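Local coordinates for putative sugar binding protein (Geobacillus stearothermophilus, PDB 6GT9) that binds galactose and, as its name implies, glucose, probably serving a three-component sensing system linked to galactan utilization, at residues V36-D41 with R69-D74; E75-L80 with E98-P103; A145-T150 with R180-I185. All coordinates share one frame; numbering follows the deposited sequence.

Contact 1 (V36-D41 with R69-D74); sequences VPEELD and RQANID. With GAL (beta-D-galactopyranose), chain E.
The carboxylate of Glu39 meets Ala71 at one oxygen: OE2 accepts the backbone N-H of Ala71 through its anti lone pair, the one turned away from OE1, in a nearly straight bond of 3.0 Å (Ala71 N to Glu39 OE2, 168° at the hydrogen). Ala71 CB lies 3.6 Å from the same OE2. The carboxylate of Glu38 faces galactose with OE1, which accepts the sugar's O4 hydroxyl at 2.6 Å and also takes Gln94 NE2, so at least two donors grip this oxygen. Of the Glu38 side chain, CG comes nearest to Ala71, 4.1 Å from CB. Glu39 CG stands anti to its backbone N (chi1 -169°) and the chain runs on extended, with CG 3.3 Å from Arg69 O. Ala71 CA makes a CH-O contact with Glu38 O. Two waters complete the seam, one joining Glu38 O to Asn72 N, the other Asp41 N to Arg69 O. Segment 36-41 is the loop between strand 32-36 and helix 43-59, whose Trp45 packs on Glu38 and Pro37; segment 69-74 leads into helix 73-85, where Asn72 is the N-cap and its OD1 accepts Glu75 N.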
loop_
_atom_site.group_PDB
_atom_site.type_symbol
_atom_site.label_atom_id
_atom_site.label_comp_id
_atom_site.label_asym_id
_atom_site.label_seq_id
_atom_site.Cartn_x
_atom_site.Cartn_y
_atom_site.Cartn_z
ATOM N N VAL A 36 -13.194 -0.996 -3.718
ATOM C CA VAL A 36 -13.140 0.072 -2.725
ATOM C C VAL A 36 -11.669 0.396 -2.469
ATOM O O VAL A 36 -10.940 -0.452 -1.934
ATOM C CB VAL A 36 -13.847 -0.329 -1.426
ATOM C CG1 VAL A 36 -13.761 0.809 -0.419
ATOM C CG2 VAL A 36 -15.296 -0.714 -1.711
ATOM N N PRO A 37 -11.184 1.573 -2.852
ATOM C CA PRO A 37 -9.803 1.949 -2.545
ATOM C C PRO A 37 -9.697 2.554 -1.150
ATOM O O PRO A 37 -10.688 2.914 -0.519
ATOM C CB PRO A 37 -9.493 2.999 -3.610
ATOM C CG PRO A 37 -10.810 3.736 -3.717
ATOM C CD PRO A 37 -11.871 2.630 -3.624
ATOM N N GLU A 38 -8.454 2.661 -0.671
ATOM C CA GLU A 38 -8.216 3.327 0.601
ATOM C C GLU A 38 -8.647 4.789 0.530
ATOM O O GLU A 38 -9.181 5.333 1.497
ATOM C CB GLU A 38 -6.733 3.217 0.976
ATOM C CG GLU A 38 -6.346 3.744 2.350
ATOM C CD GLU A 38 -4.906 3.352 2.710
ATOM O OE1 GLU A 38 -4.262 2.680 1.876
ATOM O OE2 GLU A 38 -4.422 3.708 3.809
ATOM N N GLU A 39 -8.443 5.424 -0.624
ATOM C CA GLU A 39 -8.750 6.833 -0.836
ATOM C C GLU A 39 -8.943 7.034 -2.329
ATOM O O GLU A 39 -8.093 6.615 -3.127
ATOM C CB GLU A 39 -7.632 7.735 -0.301
ATOM C CG GLU A 39 -7.997 9.232 -0.246
ATOM C CD GLU A 39 -6.898 10.064 0.403
ATOM O OE1 GLU A 39 -6.068 10.649 -0.330
ATOM O OE2 GLU A 39 -6.838 10.086 1.652
ATOM N N LEU A 40 -10.061 7.670 -2.694
ATOM C CA LEU A 40 -10.558 7.642 -4.068
ATOM C C LEU A 40 -9.515 8.142 -5.063
ATOM O O LEU A 40 -9.180 7.448 -6.029
ATOM C CB LEU A 40 -11.838 8.479 -4.175
ATOM C CG LEU A 40 -12.737 8.240 -5.388
ATOM C CD1 LEU A 40 -13.490 6.946 -5.237
ATOM C CD2 LEU A 40 -13.716 9.407 -5.589
ATOM N N ASP A 41 -9.010 9.356 -4.865
ATOM C CA ASP A 41 -8.094 9.950 -5.828
ATOM C C ASP A 41 -6.624 9.811 -5.421
ATOM O O ASP A 41 -5.778 10.573 -5.906
ATOM C CB ASP A 41 -8.451 11.418 -6.062
ATOM C CG ASP A 41 -7.882 11.959 -7.374
ATOM O OD1 ASP A 41 -7.917 11.221 -8.391
ATOM O OD2 ASP A 41 -7.398 13.121 -7.385
ATOM N N ARG A 69 -13.436 9.862 -0.017
ATOM C CA ARG A 69 -12.650 10.961 -0.564
ATOM C C ARG A 69 -11.403 11.194 0.269
ATOM O O ARG A 69 -10.361 11.586 -0.266
ATOM C CB ARG A 69 -13.481 12.243 -0.643
ATOM C CG ARG A 69 -12.837 13.327 -1.505
ATOM C CD ARG A 69 -13.607 14.607 -1.369
ATOM N NE ARG A 69 -15.007 14.261 -1.230
ATOM C CZ ARG A 69 -15.869 14.919 -0.473
ATOM N NH1 ARG A 69 -15.470 15.985 0.218
ATOM N NH2 ARG A 69 -17.128 14.498 -0.410
ATOM N N GLN A 70 -11.491 10.929 1.569
ATOM C CA GLN A 70 -10.382 11.055 2.504
ATOM C C GLN A 70 -10.307 9.753 3.293
ATOM O O GLN A 70 -11.311 9.330 3.876
ATOM C CB GLN A 70 -10.608 12.261 3.425
ATOM C CG GLN A 70 -9.368 12.799 4.072
ATOM C CD GLN A 70 -9.578 14.193 4.633
ATOM O OE1 GLN A 70 -8.939 15.152 4.195
ATOM N NE2 GLN A 70 -10.481 14.313 5.599
ATOM N N ALA A 71 -9.136 9.107 3.291
ATOM C CA ALA A 71 -9.002 7.797 3.928
ATOM C C ALA A 71 -9.512 7.847 5.361
ATOM O O ALA A 71 -9.174 8.753 6.119
ATOM C CB ALA A 71 -7.545 7.324 3.901
ATOM N N ASN A 72 -10.351 6.880 5.717
ATOM C CA ASN A 72 -11.061 6.919 6.988
ATOM C C ASN A 72 -11.710 5.568 7.240
ATOM O O ASN A 72 -12.479 5.090 6.402
ATOM C CB ASN A 72 -12.111 8.031 6.971
ATOM C CG ASN A 72 -12.848 8.161 8.284
ATOM O OD1 ASN A 72 -13.860 7.498 8.503
ATOM N ND2 ASN A 72 -12.352 9.031 9.163
ATOM N N ILE A 73 -11.405 4.941 8.378
ATOM C CA ILE A 73 -11.871 3.575 8.623
ATOM C C ILE A 73 -13.396 3.506 8.602
ATOM O O ILE A 73 -13.987 2.663 7.911
ATOM C CB ILE A 73 -11.295 3.047 9.947
ATOM C CG1 ILE A 73 -9.800 2.759 9.774
ATOM C CG2 ILE A 73 -12.064 1.823 10.401
ATOM C CD1 ILE A 73 -9.012 2.706 11.078
ATOM N N ASP A 74 -14.058 4.383 9.361
ATOM C CA ASP A 74 -15.518 4.324 9.437
ATOM C C ASP A 74 -16.159 4.566 8.082
ATOM O O ASP A 74 -17.117 3.876 7.714
ATOM C CB ASP A 74 -16.049 5.332 10.456
ATOM C CG ASP A 74 -15.716 4.942 11.887
ATOM O OD1 ASP A 74 -15.492 3.733 12.135
ATOM O OD2 ASP A 74 -15.668 5.841 12.756
HETATM C C1 GAL E . 0.801 2.180 -1.077
HETATM C C2 GAL E . -0.217 1.242 -0.459
HETATM C C3 GAL E . -1.658 1.701 -0.750
HETATM C C4 GAL E . -1.856 3.131 -0.275
HETATM C C5 GAL E . -0.773 4.035 -0.839
HETATM C C6 GAL E . -0.816 5.445 -0.247
HETATM O O1 GAL E . 2.107 1.739 -0.763
HETATM O O2 GAL E . -0.067 -0.088 -0.974
HETATM O O3 GAL E . -2.557 0.924 -0.021
HETATM O O4 GAL E . -1.828 3.188 1.154
HETATM O O5 GAL E . 0.596 3.520 -0.585
HETATM O O6 GAL E . -0.071 6.346 -1.037
HETATM O O HOH W 1 -9.905 4.268 3.902
HETATM O O HOH W 2 -9.866 11.138 -2.800
#

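Contact 2 (E75-L80 with E98-P103); sequences EHLRIL and EAEFVP
His76 offers one face of its imidazole to the edge of Phe101, a T-shaped stack with centroids 4.9 Å apart and planes at 89°. Phe101 CZ points at the ring off its centre, 3.6 Å from His76 CG. His76 CG is anti to the backbone N (chi1 -159°), and NE2 is hydrogen-bonded to Thr93 OG1 in strand 90-93, which would help fix the ring's rotation. Leu77, next in sequence, divides its two methyls: CD2 sits over the centre of the Phe101 ring, 3.4 Å from the centroid and almost on the ring normal, a CH-pi contact, while CD1 meets Glu100 CB at 3.6 Å. The Glu100 chain bends at chi2, and its OE1 is hydrogen-bonded to Thr97 OG1. One turn on from His76, Leu80 brings CD1 to within 3.6 Å of Phe101 CE2, the two side chains crossing at about a right angle; Leu80 also rests on Ile91 and Thr93. The Phe101 ring thus lies between two helix segments that run parallel, 4° apart in direction, with axes 10.9 Å from each other. Helices 73-85 and 98-110, with strand 90-93 between them in sequence, belong to successive beta-alpha-beta units, as in the Rossmann-like N-terminal lobe of periplasmic binding proteins.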
loop_
_atom_site.group_PDB
_atom_site.type_symbol
_atom_site.label_atom_id
_atom_site.label_comp_id
_atom_site.label_asym_id
_atom_site.label_seq_id
_atom_site.Cartn_x
_atom_site.Cartn_y
_atom_site.Cartn_z
ATOM N N GLU A 75 -15.670 5.555 7.331
ATOM C CA GLU A 75 -16.241 5.806 6.009
ATOM C C GLU A 75 -16.022 4.611 5.080
ATOM O O GLU A 75 -16.916 4.224 4.314
ATOM C CB GLU A 75 -15.634 7.082 5.425
ATOM C CG GLU A 75 -16.075 7.430 4.018
ATOM C CD GLU A 75 -17.549 7.798 3.905
ATOM O OE1 GLU A 75 -18.255 7.913 4.943
ATOM O OE2 GLU A 75 -17.993 7.982 2.749
ATOM N N HIS A 76 -14.831 4.021 5.146
ATOM C CA HIS A 76 -14.513 2.815 4.391
ATOM C C HIS A 76 -15.494 1.694 4.710
ATOM O O HIS A 76 -16.019 1.036 3.807
ATOM C CB HIS A 76 -13.074 2.403 4.723
ATOM C CG HIS A 76 -12.421 1.515 3.705
ATOM N ND1 HIS A 76 -11.076 1.602 3.408
ATOM C CD2 HIS A 76 -12.909 0.507 2.943
ATOM C CE1 HIS A 76 -10.768 0.702 2.494
ATOM N NE2 HIS A 76 -11.860 0.018 2.197
ATOM N N LEU A 77 -15.755 1.474 5.978
ATOM C CA LEU A 77 -16.671 0.455 6.363
ATOM C C LEU A 77 -18.106 0.777 5.966
ATOM O O LEU A 77 -18.858 -0.096 5.719
ATOM C CB LEU A 77 -16.614 0.172 7.832
ATOM C CG LEU A 77 -15.304 -0.348 8.352
ATOM C CD1 LEU A 77 -15.375 -0.442 9.847
ATOM C CD2 LEU A 77 -14.939 -1.680 7.730
ATOM N N ARG A 78 -18.472 2.030 5.906
ATOM C CA ARG A 78 -19.835 2.388 5.511
ATOM C C ARG A 78 -20.063 2.099 4.035
ATOM O O ARG A 78 -21.151 1.652 3.638
ATOM C CB ARG A 78 -20.100 3.869 5.824
ATOM C CG ARG A 78 -21.494 4.349 5.484
ATOM C CD ARG A 78 -21.578 5.894 5.580
ATOM N NE ARG A 78 -20.840 6.522 4.485
ATOM C CZ ARG A 78 -21.285 6.574 3.229
ATOM N NH1 ARG A 78 -22.470 6.051 2.914
ATOM N NH2 ARG A 78 -20.549 7.153 2.286
ATOM N N ILE A 79 -19.041 2.334 3.211
ATOM C CA ILE A 79 -19.135 2.076 1.777
ATOM C C ILE A 79 -19.229 0.582 1.506
ATOM O O ILE A 79 -19.983 0.143 0.625
ATOM C CB ILE A 79 -17.938 2.718 1.059
ATOM C CG1 ILE A 79 -18.055 4.248 1.136
ATOM C CG2 ILE A 79 -17.833 2.216 -0.372
ATOM C CD1 ILE A 79 -16.824 4.970 0.674
ATOM N N LEU A 80 -18.488 -0.227 2.269
ATOM C CA LEU A 80 -18.593 -1.679 2.127
ATOM C C LEU A 80 -20.010 -2.156 2.408
ATOM O O LEU A 80 -20.574 -2.947 1.648
ATOM C CB LEU A 80 -17.613 -2.385 3.059
ATOM C CG LEU A 80 -16.150 -2.201 2.664
ATOM C CD1 LEU A 80 -15.225 -2.857 3.671
ATOM C CD2 LEU A 80 -15.944 -2.772 1.278
ATOM N N GLU A 98 -7.636 -5.300 11.241
ATOM C CA GLU A 98 -8.170 -6.592 11.639
ATOM C C GLU A 98 -9.380 -6.440 12.543
ATOM O O GLU A 98 -10.320 -7.243 12.462
ATOM C CB GLU A 98 -7.098 -7.428 12.346
ATOM C CG GLU A 98 -7.563 -8.861 12.570
ATOM C CD GLU A 98 -6.751 -9.614 13.598
ATOM O OE1 GLU A 98 -5.634 -10.056 13.252
ATOM O OE2 GLU A 98 -7.241 -9.778 14.738
ATOM N N ALA A 99 -9.378 -5.403 13.387
ATOM C CA ALA A 99 -10.415 -5.255 14.403
ATOM C C ALA A 99 -11.752 -4.847 13.798
ATOM O O ALA A 99 -12.810 -5.315 14.234
ATOM C CB ALA A 99 -9.969 -4.229 15.451
ATOM N N GLU A 100 -11.724 -3.961 12.843
ATOM C CA GLU A 100 -12.940 -3.528 12.255
ATOM C C GLU A 100 -13.375 -4.231 10.982
ATOM O O GLU A 100 -14.559 -4.388 10.774
ATOM C CB GLU A 100 -12.885 -2.032 11.978
ATOM C CG GLU A 100 -12.848 -1.189 13.234
ATOM C CD GLU A 100 -11.496 -0.596 13.502
ATOM O OE1 GLU A 100 -10.486 -1.167 13.127
ATOM O OE2 GLU A 100 -11.469 0.475 14.080
ATOM N N PHE A 101 -12.416 -4.671 10.163
ATOM C CA PHE A 101 -12.742 -5.209 8.846
ATOM C C PHE A 101 -13.055 -6.698 8.839
ATOM O O PHE A 101 -13.813 -7.141 7.968
ATOM C CB PHE A 101 -11.613 -4.917 7.852
ATOM C CG PHE A 101 -11.679 -3.535 7.270
ATOM C CD1 PHE A 101 -11.358 -2.436 8.046
ATOM C CD2 PHE A 101 -12.087 -3.334 5.956
ATOM C CE1 PHE A 101 -11.439 -1.144 7.519
ATOM C CE2 PHE A 101 -12.171 -2.052 5.424
ATOM C CZ PHE A 101 -11.851 -0.955 6.213
ATOM N N VAL A 102 -12.510 -7.492 9.765
ATOM C CA VAL A 102 -12.823 -8.927 9.782
ATOM C C VAL A 102 -14.316 -9.181 10.018
ATOM O O VAL A 102 -14.938 -9.872 9.203
ATOM C CB VAL A 102 -11.929 -9.667 10.779
ATOM C CG1 VAL A 102 -12.471 -11.073 11.010
ATOM C CG2 VAL A 102 -10.486 -9.731 10.287
ATOM N N PRO A 103 -14.933 -8.665 11.087
ATOM C CA PRO A 103 -16.380 -8.893 11.242
ATOM C C PRO A 103 -17.219 -8.385 10.079
ATOM O O PRO A 103 -18.234 -9.012 9.754
ATOM C CB PRO A 103 -16.715 -8.158 12.550
ATOM C CG PRO A 103 -15.566 -7.242 12.796
ATOM C CD PRO A 103 -14.376 -7.945 12.245
#

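Contact 3 (A145-T150 with R180-I185); sequences ALAEDT and RQEKGI
Ile185 CD1 lies against the C-terminal end of helix 135-149, where it meets Leu146 CD2 at 3.8 Å and the CB of Ala147 at 3.9 Å. The Leu146 and Ile185 side chains slide past each other in opposite directions. Ile185 CD1 is anti about chi2 (170°), which extends the branch toward the helix. Beside this apolar contact, Glu182 lays its bent chain against Ala147, with CG 4.0 Å and OE1 3.8 Å from Ala147 CB, a van der Waals approach rather than a polar bond. A type I turn from Glu182 to Ile185, closed by Ile185 N to Glu182 O at 3.2 Å, sets these two side chains on the same helix. On the facing segment, Leu146 O receives both Thr150 N and Thr150 OG1, the latter at 2.7 Å, from opposite faces of the carbonyl plane, where the chain leaves the helix at Thr150. Further out, Leu146 packs on Phe175 and Ile185 on Val156 and Val179. The contact joins the end of helix 135-149 to the turn between helix 166-179 and edge strand 185-192, part of the beta-alpha-beta unit made with strand 154-160, in the C-terminal lobe of a periplasmic binding protein fold.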
loop_
_atom_site.group_PDB
_atom_site.type_symbol
_atom_site.label_atom_id
_atom_site.label_comp_id
_atom_site.label_asym_id
_atom_site.label_seq_id
_atom_site.Cartn_x
_atom_site.Cartn_y
_atom_site.Cartn_z
ATOM N N ALA A 145 17.698 -3.798 2.642
ATOM C CA ALA A 145 18.279 -2.846 1.701
ATOM C C ALA A 145 18.946 -1.686 2.428
ATOM O O ALA A 145 20.071 -1.292 2.091
ATOM C CB ALA A 145 17.196 -2.329 0.750
ATOM N N LEU A 146 18.256 -1.104 3.416
ATOM C CA LEU A 146 18.842 0.013 4.149
ATOM C C LEU A 146 20.111 -0.420 4.878
ATOM O O LEU A 146 21.100 0.328 4.923
ATOM C CB LEU A 146 17.814 0.591 5.127
ATOM C CG LEU A 146 18.228 1.790 5.994
ATOM C CD1 LEU A 146 17.029 2.729 6.233
ATOM C CD2 LEU A 146 18.833 1.361 7.325
ATOM N N ALA A 147 20.104 -1.628 5.451
ATOM C CA ALA A 147 21.281 -2.130 6.159
ATOM C C ALA A 147 22.450 -2.342 5.208
ATOM O O ALA A 147 23.602 -2.059 5.561
ATOM C CB ALA A 147 20.943 -3.430 6.896
ATOM N N GLU A 148 22.174 -2.839 4.000
ATOM C CA GLU A 148 23.223 -3.013 2.999
ATOM C C GLU A 148 23.795 -1.674 2.554
ATOM O O GLU A 148 25.015 -1.482 2.545
ATOM C CB GLU A 148 22.680 -3.774 1.789
ATOM C CG GLU A 148 22.546 -5.283 1.981
ATOM C CD GLU A 148 22.299 -6.010 0.664
ATOM O OE1 GLU A 148 21.204 -6.591 0.488
ATOM O OE2 GLU A 148 23.207 -5.992 -0.201
ATOM N N ASP A 149 22.928 -0.748 2.150
ATOM C CA ASP A 149 23.393 0.513 1.579
ATOM C C ASP A 149 24.095 1.392 2.608
ATOM O O ASP A 149 24.983 2.168 2.243
ATOM C CB ASP A 149 22.225 1.282 0.956
ATOM C CG ASP A 149 21.500 0.489 -0.122
ATOM O OD1 ASP A 149 22.028 -0.554 -0.568
ATOM O OD2 ASP A 149 20.400 0.918 -0.540
ATOM N N THR A 150 23.720 1.300 3.880
ATOM C CA THR A 150 24.376 2.077 4.925
ATOM C C THR A 150 25.419 1.273 5.697
ATOM O O THR A 150 25.935 1.765 6.707
ATOM C CB THR A 150 23.350 2.625 5.908
ATOM O OG1 THR A 150 22.808 1.534 6.668
ATOM C CG2 THR A 150 22.245 3.370 5.169
ATOM N N ARG A 180 17.189 -5.567 12.978
ATOM C CA ARG A 180 17.354 -5.771 14.416
ATOM C C ARG A 180 18.725 -6.334 14.763
ATOM O O ARG A 180 19.239 -6.066 15.854
ATOM C CB ARG A 180 16.256 -6.689 14.959
ATOM C CG ARG A 180 16.321 -6.909 16.470
ATOM C CD ARG A 180 15.011 -7.440 17.043
ATOM N NE ARG A 180 13.890 -6.513 16.871
ATOM C CZ ARG A 180 12.788 -6.804 16.185
ATOM N NH1 ARG A 180 12.663 -7.994 15.621
ATOM N NH2 ARG A 180 11.809 -5.917 16.070
ATOM N N GLN A 181 19.332 -7.103 13.868
ATOM C CA GLN A 181 20.667 -7.624 14.123
ATOM C C GLN A 181 21.770 -6.630 13.760
ATOM O O GLN A 181 22.944 -6.999 13.811
ATOM C CB GLN A 181 20.877 -8.945 13.368
ATOM C CG GLN A 181 21.127 -8.802 11.872
ATOM C CD GLN A 181 19.893 -8.371 11.089
ATOM O OE1 GLN A 181 18.752 -8.492 11.566
ATOM N NE2 GLN A 181 20.116 -7.856 9.877
ATOM N N GLU A 182 21.430 -5.388 13.398
ATOM C CA GLU A 182 22.426 -4.351 13.118
ATOM C C GLU A 182 22.453 -3.394 14.309
ATOM O O GLU A 182 21.574 -2.538 14.454
ATOM C CB GLU A 182 22.125 -3.620 11.811
ATOM C CG GLU A 182 22.197 -4.489 10.555
ATOM C CD GLU A 182 23.611 -4.607 10.002
ATOM O OE1 GLU A 182 23.782 -5.028 8.834
ATOM O OE2 GLU A 182 24.558 -4.272 10.740
ATOM N N LYS A 183 23.483 -3.540 15.157
ATOM C CA LYS A 183 23.595 -2.717 16.360
ATOM C C LYS A 183 23.687 -1.235 16.029
ATOM O O LYS A 183 23.268 -0.395 16.833
ATOM C CB LYS A 183 24.826 -3.130 17.176
ATOM C CG LYS A 183 24.642 -4.320 18.110
ATOM C CD LYS A 183 25.988 -4.754 18.745
ATOM C CE LYS A 183 26.560 -3.718 19.729
ATOM N NZ LYS A 183 27.358 -2.611 19.102
ATOM N N GLY A 184 24.255 -0.892 14.872
ATOM C CA GLY A 184 24.469 0.482 14.476
ATOM C C GLY A 184 23.306 1.156 13.781
ATOM O O GLY A 184 23.429 2.303 13.336
ATOM N N ILE A 185 22.175 0.476 13.652
ATOM C CA ILE A 185 20.952 1.080 13.136
ATOM C C ILE A 185 20.006 1.277 14.304
ATOM O O ILE A 185 19.663 0.314 15.000
ATOM C CB ILE A 185 20.294 0.218 12.050
ATOM C CG1 ILE A 185 21.176 0.192 10.804
ATOM C CG2 ILE A 185 18.925 0.784 11.713
ATOM C CD1 ILE A 185 20.743 -0.805 9.792
#

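How the contacts relate
Contacts 1 and 2 are neighbours, their centres 11 Å apart, and share helix 73-85: its entry belongs to contact 1 and its next turns to contact 2. They touch directly through Val36, whose CG1 lies 3.3 Å from His76 NE2 and whose CG2 lies 3.7 Å from Leu80 CD2. Contact 1 holds Glu38 of the galactose pocket; contact 2 stands one layer behind, with the His76 side chain about 5 Å from that of Glu38 and about 9 Å from the sugar. Contact 3 belongs to the other lobe, on the opposite side of the chain's centre, 34 Å from contact 1 and 36 Å from contact 2 between centres, away from the binding site.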